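D-ribitol-5-phosphate phosphatase (Bacteroides thetaiotaomicron, PDB 4JB3) removes the phosphate from D-ribitol 5-phosphate and D-ribitol 1-phosphate, and also dephosphorylates 5-amino-6-(5-phospho-D-ribitylamino)uracil, a riboflavin precursor. Local coordinates at residues Ile38-Phe47 / Ala55-His63. Residues are numbered along the deposited sequence; the frame is centred on the assembly and turned at random.
Sequences IDRDKAVQAF and ADTRLDKYH
The Arg40 guanidinium meets Asp56 and Leu59 along its edge, while CG2 of Val44 lies over one face, offset toward the rim. The Phe47 ring has Ala43 O in plane at its edge. Leu59 CD1 meets Phe47 CD1 at 3.7 Å, oblique to the ring. Trp102 and Phe68 pack edge-to-face with the same ring.

Arg40 NH1 forms a salt bridge with OD1 of Asp56 at 2.6 Å. It comes in on the syn side but tilted out of the carboxylate plane, and the bond is bent; the two flat groups are turned 46° apart. NH2 gives two hydrogen bonds to main-chain oxygens. The one from Arg40 NH2 to Asp56 O is nearly straight, at 3.0 Å and close to the guanidinium plane. The one from Arg40 NH2 to Leu59 O, 2.9 Å, is more bent and reaches the oxygen from above the carbonyl plane. The bend of the Arg40 chain at chi3 (72°) turns the guanidinium toward Asp56 and the main-chain oxygen of Leu59. A water bridges Asp56 OD1 to Asp41 OD1, and probably eases the repulsion between the two acids.

The helices probably belong to the helical cap that HAD phosphatases carry after the first strand of the Rossmann-like core. Residues 38-39 lead into it, and 60-63 turn back toward the metal site. Asp39 N-caps helix 40-50, accepting from Lys42 N. Asp60 OD2 accepts from Tyr62 N, an Asx turn, and from His63 N, which completes an Asx motif.

Deeper in the cap, CD1 of Leu59 sits among Ala43, Val44 and Phe47. Ala55 CB lies 4.0 Å from Phe47 CB. Toward the sodium site, Ile38 CG2 touches Lys61 CG at 3.9 Å, and Lys61 O is hydrogen-bonded to a glycerol, probably from the crystallisation liquor.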
ATOM      1  N   ILE A  38      -1.265   6.443   6.525  1.00 10.23           N
ATOM      2  CA  ILE A  38      -0.442   7.470   5.874  1.00 12.23           C
ATOM      3  C   ILE A  38      -0.653   8.802   6.580  1.00 15.61           C
ATOM      4  O   ILE A  38      -1.784   9.162   6.905  1.00 17.82           O
ATOM      5  CB  ILE A  38      -0.858   7.668   4.391  1.00 17.63           C
ATOM      6  CG1 ILE A  38      -0.597   6.411   3.575  1.00 30.14           C
ATOM      7  CG2 ILE A  38      -0.131   8.865   3.765  1.00 22.79           C
ATOM      8  CD1 ILE A  38       0.789   5.899   3.725  1.00 33.40           C
ATOM      9  N   ASP A  39       0.428   9.542   6.823  1.00 13.53           N
ATOM     10  CA  ASP A  39       0.333  10.911   7.303  1.00 17.04           C
ATOM     11  C   ASP A  39       1.156  11.782   6.361  1.00 17.14           C
ATOM     12  O   ASP A  39       2.381  11.879   6.500  1.00 17.07           O
ATOM     13  CB  ASP A  39       0.858  11.024   8.735  1.00 20.59           C
ATOM     14  CG  ASP A  39       0.605  12.398   9.354  1.00 25.60           C
ATOM     15  OD1 ASP A  39       0.514  13.402   8.617  1.00 26.42           O
ATOM     16  OD2 ASP A  39       0.489  12.474  10.595  1.00 34.20           O
ATOM     17  N   ARG A  40       0.482  12.421   5.408  1.00 16.15           N
ATOM     18  CA  ARG A  40       1.179  13.213   4.397  1.00 13.72           C
ATOM     19  C   ARG A  40       1.918  14.393   5.016  1.00 16.82           C
ATOM     20  O   ARG A  40       2.992  14.751   4.554  1.00 15.25           O
ATOM     21  CB  ARG A  40       0.205  13.729   3.331  1.00 18.60           C
ATOM     22  CG  ARG A  40       0.893  14.147   2.027  1.00 25.17           C
ATOM     23  CD  ARG A  40      -0.024  14.970   1.122  1.00 28.07           C
ATOM     24  NE  ARG A  40      -0.241  16.312   1.653  1.00 29.96           N
ATOM     25  CZ  ARG A  40       0.409  17.400   1.249  1.00 26.61           C
ATOM     26  NH1 ARG A  40       0.139  18.570   1.802  1.00 29.99           N
ATOM     27  NH2 ARG A  40       1.319  17.327   0.286  1.00 24.23           N
ATOM     28  N   ASP A  41       1.344  14.991   6.055  1.00 17.59           N
ATOM     29  CA  ASP A  41       1.993  16.125   6.704  1.00 17.35           C
ATOM     30  C   ASP A  41       3.307  15.702   7.356  1.00 15.86           C
ATOM     31  O   ASP A  41       4.290  16.457   7.348  1.00 15.08           O
ATOM     32  CB  ASP A  41       1.066  16.772   7.733  1.00 20.55           C
ATOM     33  CG  ASP A  41       0.015  17.659   7.096  1.00 32.15           C
ATOM     34  OD1 ASP A  41       0.090  17.897   5.871  1.00 28.45           O
ATOM     35  OD2 ASP A  41      -0.886  18.125   7.824  1.00 45.09           O
ATOM     36  N   LYS A  42       3.330  14.495   7.916  1.00 15.67           N
ATOM     37  CA  LYS A  42       4.552  13.972   8.514  1.00 14.29           C
ATOM     38  C   LYS A  42       5.595  13.688   7.425  1.00 12.53           C
ATOM     39  O   LYS A  42       6.791  13.920   7.618  1.00 12.25           O
ATOM     40  CB  LYS A  42       4.261  12.717   9.345  1.00 13.86           C
ATOM     41  CG  LYS A  42       5.442  12.262  10.182  1.00 23.55           C
ATOM     42  CD  LYS A  42       5.006  11.483  11.418  1.00 32.59           C
ATOM     43  CE  LYS A  42       4.610  10.058  11.070  1.00 34.76           C
ATOM     44  NZ  LYS A  42       5.744   9.297  10.474  1.00 30.34           N
ATOM     45  N   ALA A  43       5.133  13.191   6.278  1.00 13.88           N
ATOM     46  CA  ALA A  43       6.015  12.971   5.126  1.00 10.90           C
ATOM     47  C   ALA A  43       6.615  14.288   4.634  1.00 11.65           C
ATOM     48  O   ALA A  43       7.819  14.370   4.363  1.00 11.76           O
ATOM     49  CB  ALA A  43       5.254  12.289   4.004  1.00 12.63           C
ATOM     50  N   VAL A  44       5.773  15.314   4.513  1.00 11.32           N
ATOM     51  CA  VAL A  44       6.235  16.626   4.083  1.00 11.04           C
ATOM     52  C   VAL A  44       7.319  17.141   5.027  1.00 13.28           C
ATOM     53  O   VAL A  44       8.373  17.596   4.578  1.00 12.93           O
ATOM     54  CB  VAL A  44       5.066  17.618   3.993  1.00 14.04           C
ATOM     55  CG1 VAL A  44       5.558  19.058   3.913  1.00 13.63           C
ATOM     56  CG2 VAL A  44       4.182  17.279   2.792  1.00 15.54           C
ATOM     57  N   GLN A  45       7.077  17.034   6.328  1.00 12.71           N
ATOM     58  CA  GLN A  45       8.082  17.423   7.322  1.00 13.38           C
ATOM     59  C   GLN A  45       9.385  16.637   7.165  1.00 12.02           C
ATOM     60  O   GLN A  45      10.471  17.214   7.266  1.00 15.02           O
ATOM     61  CB  GLN A  45       7.539  17.221   8.740  1.00 17.98           C
ATOM     62  CG  GLN A  45       6.477  18.221   9.166  1.00 25.97           C
ATOM     63  CD  GLN A  45       7.028  19.626   9.327  1.00 33.62           C
ATOM     64  OE1 GLN A  45       8.015  19.843  10.035  1.00 36.92           O
ATOM     65  NE2 GLN A  45       6.394  20.588   8.666  1.00 34.94           N
ATOM     66  N   ALA A  46       9.275  15.332   6.917  1.00 10.93           N
ATOM     67  CA  ALA A  46      10.451  14.470   6.812  1.00 11.41           C
ATOM     68  C   ALA A  46      11.281  14.842   5.593  1.00 10.62           C
ATOM     69  O   ALA A  46      12.516  14.824   5.650  1.00 13.63           O
ATOM     70  CB  ALA A  46      10.038  13.012   6.755  1.00 11.60           C
ATOM     71  N   PHE A  47      10.617  15.158   4.484  1.00  9.88           N
ATOM     72  CA  PHE A  47      11.362  15.567   3.293  1.00 11.02           C
ATOM     73  C   PHE A  47      11.915  16.982   3.389  1.00 10.16           C
ATOM     74  O   PHE A  47      13.001  17.254   2.876  1.00 10.47           O
ATOM     75  CB  PHE A  47      10.561  15.339   2.005  1.00 10.20           C
ATOM     76  CG  PHE A  47      10.571  13.906   1.548  1.00 10.17           C
ATOM     77  CD1 PHE A  47       9.621  12.998   2.019  1.00  9.70           C
ATOM     78  CD2 PHE A  47      11.553  13.453   0.672  1.00 12.81           C
ATOM     79  CE1 PHE A  47       9.642  11.669   1.608  1.00 12.24           C
ATOM     80  CE2 PHE A  47      11.577  12.127   0.252  1.00 10.13           C
ATOM     81  CZ  PHE A  47      10.627  11.232   0.722  1.00 10.99           C
ATOM     82  N   ALA A  55       8.410  20.520  -0.403  1.00 14.42           N
ATOM     83  CA  ALA A  55       7.808  19.192  -0.340  1.00 13.84           C
ATOM     84  C   ALA A  55       6.278  19.205  -0.280  1.00 16.44           C
ATOM     85  O   ALA A  55       5.634  18.290  -0.791  1.00 16.97           O
ATOM     86  CB  ALA A  55       8.365  18.420   0.832  1.00 13.78           C
ATOM     87  N   ASP A  56       5.697  20.228   0.337  1.00 16.02           N
ATOM     88  CA  ASP A  56       4.248  20.285   0.496  1.00 17.38           C
ATOM     89  C   ASP A  56       3.514  20.288  -0.843  1.00 23.12           C
ATOM     90  O   ASP A  56       2.382  19.802  -0.941  1.00 26.05           O
ATOM     91  CB  ASP A  56       3.846  21.522   1.296  1.00 18.95           C
ATOM     92  CG  ASP A  56       2.372  21.544   1.615  1.00 31.70           C
ATOM     93  OD1 ASP A  56       1.868  20.531   2.138  1.00 30.89           O
ATOM     94  OD2 ASP A  56       1.712  22.563   1.332  1.00 33.61           O
ATOM     95  N   THR A  57       4.165  20.856  -1.857  0.52 18.66           N
ATOM     96  CA  THR A  57       3.609  20.931  -3.208  0.52 20.35           C
ATOM     97  C   THR A  57       3.911  19.660  -4.022  0.52 22.41           C
ATOM     98  O   THR A  57       3.199  19.331  -4.971  0.52 29.35           O
ATOM     99  CB  THR A  57       4.116  22.199  -3.946  0.52 27.23           C
ATOM    100  OG1 THR A  57       3.691  23.369  -3.233  0.52 28.33           O
ATOM    101  CG2 THR A  57       3.568  22.271  -5.358  0.52 27.14           C
ATOM    102  N   ARG A  58       4.948  18.932  -3.625  1.00 18.73           N
ATOM    103  CA  ARG A  58       5.394  17.748  -4.365  1.00 18.29           C
ATOM    104  C   ARG A  58       4.699  16.443  -3.966  1.00 22.57           C
ATOM    105  O   ARG A  58       4.295  15.659  -4.827  1.00 29.46           O
ATOM    106  CB  ARG A  58       6.915  17.592  -4.259  1.00 19.33           C
ATOM    107  CG  ARG A  58       7.689  18.703  -4.952  1.00 20.49           C
ATOM    108  CD  ARG A  58       9.200  18.505  -4.859  1.00 22.09           C
ATOM    109  NE  ARG A  58       9.911  19.694  -5.315  1.00 21.50           N
ATOM    110  CZ  ARG A  58      10.344  19.886  -6.557  1.00 24.43           C
ATOM    111  NH1 ARG A  58      10.158  18.952  -7.484  1.00 26.63           N
ATOM    112  NH2 ARG A  58      10.970  21.010  -6.872  1.00 27.21           N
ATOM    113  N   LEU A  59       4.546  16.210  -2.667  1.00 18.50           N
ATOM    114  CA  LEU A  59       4.103  14.902  -2.184  1.00 18.04           C
ATOM    115  C   LEU A  59       2.591  14.695  -2.269  1.00 21.79           C
ATOM    116  O   LEU A  59       1.814  15.618  -2.015  1.00 22.04           O
ATOM    117  CB  LEU A  59       4.579  14.690  -0.751  1.00 17.94           C
ATOM    118  CG  LEU A  59       6.089  14.780  -0.538  1.00 13.90           C
ATOM    119  CD1 LEU A  59       6.408  14.479   0.918  1.00 15.79           C
ATOM    120  CD2 LEU A  59       6.822  13.820  -1.459  1.00 18.92           C
ATOM    121  N   ASP A  60       2.182  13.476  -2.621  1.00 18.98           N
ATOM    122  CA  ASP A  60       0.763  13.139  -2.729  1.00 18.67           C
ATOM    123  C   ASP A  60       0.404  11.945  -1.845  1.00 17.77           C
ATOM    124  O   ASP A  60       1.272  11.166  -1.452  1.00 16.13           O
ATOM    125  CB  ASP A  60       0.400  12.829  -4.180  1.00 19.58           C
ATOM    126  CG  ASP A  60      -1.097  12.910  -4.439  1.00 22.29           C
ATOM    127  OD1 ASP A  60      -1.630  14.039  -4.452  1.00 30.08           O
ATOM    128  OD2 ASP A  60      -1.749  11.857  -4.640  1.00 20.61           O
ATOM    129  N   LYS A  61      -0.880  11.798  -1.539  1.00 20.34           N
ATOM    130  CA  LYS A  61      -1.342  10.689  -0.713  1.00 17.55           C
ATOM    131  C   LYS A  61      -1.604   9.431  -1.544  1.00 19.86           C
ATOM    132  O   LYS A  61      -1.616   8.323  -1.002  1.00 22.18           O
ATOM    133  CB  LYS A  61      -2.630  11.095   0.008  1.00 28.63           C
ATOM    134  CG  LYS A  61      -2.834  10.475   1.379  1.00 36.05           C
ATOM    135  CD  LYS A  61      -4.137  10.961   1.981  1.00 40.53           C
ATOM    136  CE  LYS A  61      -4.247  12.470   1.859  1.00 42.52           C
ATOM    137  NZ  LYS A  61      -5.546  13.006   2.357  1.00 50.03           N
ATOM    138  N   TYR A  62      -1.799   9.599  -2.853  1.00 17.40           N
ATOM    139  CA  TYR A  62      -2.340   8.516  -3.685  1.00 17.69           C
ATOM    140  C   TYR A  62      -1.536   8.200  -4.933  1.00 20.79           C
ATOM    141  O   TYR A  62      -1.459   7.044  -5.348  1.00 24.60           O
ATOM    142  CB  TYR A  62      -3.769   8.842  -4.126  1.00 19.15           C
ATOM    143  CG  TYR A  62      -4.702   9.181  -2.996  1.00 20.34           C
ATOM    144  CD1 TYR A  62      -5.093   8.216  -2.077  1.00 20.75           C
ATOM    145  CD2 TYR A  62      -5.194  10.467  -2.850  1.00 21.39           C
ATOM    146  CE1 TYR A  62      -5.952   8.530  -1.040  1.00 22.20           C
ATOM    147  CE2 TYR A  62      -6.055  10.790  -1.821  1.00 23.51           C
ATOM    148  CZ  TYR A  62      -6.423   9.822  -0.919  1.00 23.29           C
ATOM    149  OH  TYR A  62      -7.281  10.146   0.106  1.00 25.02           O
ATOM    150  N   HIS A  63      -0.967   9.233  -5.541  1.00 16.81           N
ATOM    151  CA  HIS A  63      -0.273   9.098  -6.811  1.00 18.93           C
ATOM    152  C   HIS A  63       0.826  10.149  -6.907  1.00 16.13           C
ATOM    153  O   HIS A  63       0.547  11.337  -7.086  1.00 16.76           O
ATOM    154  CB  HIS A  63      -1.273   9.272  -7.962  1.00 20.50           C
ATOM    155  CG  HIS A  63      -0.677   9.096  -9.323  1.00 20.83           C
ATOM    156  ND1 HIS A  63      -0.610   7.869  -9.955  1.00 23.61           N
ATOM    157  CD2 HIS A  63      -0.134   9.991 -10.181  1.00 22.72           C
ATOM    158  CE1 HIS A  63      -0.041   8.019 -11.138  1.00 20.72           C
ATOM    159  NE2 HIS A  63       0.255   9.297 -11.300  1.00 24.94           N
TER
HETATM  160  O   HOH W   1       2.152  19.774   5.020  1.00 30.98           O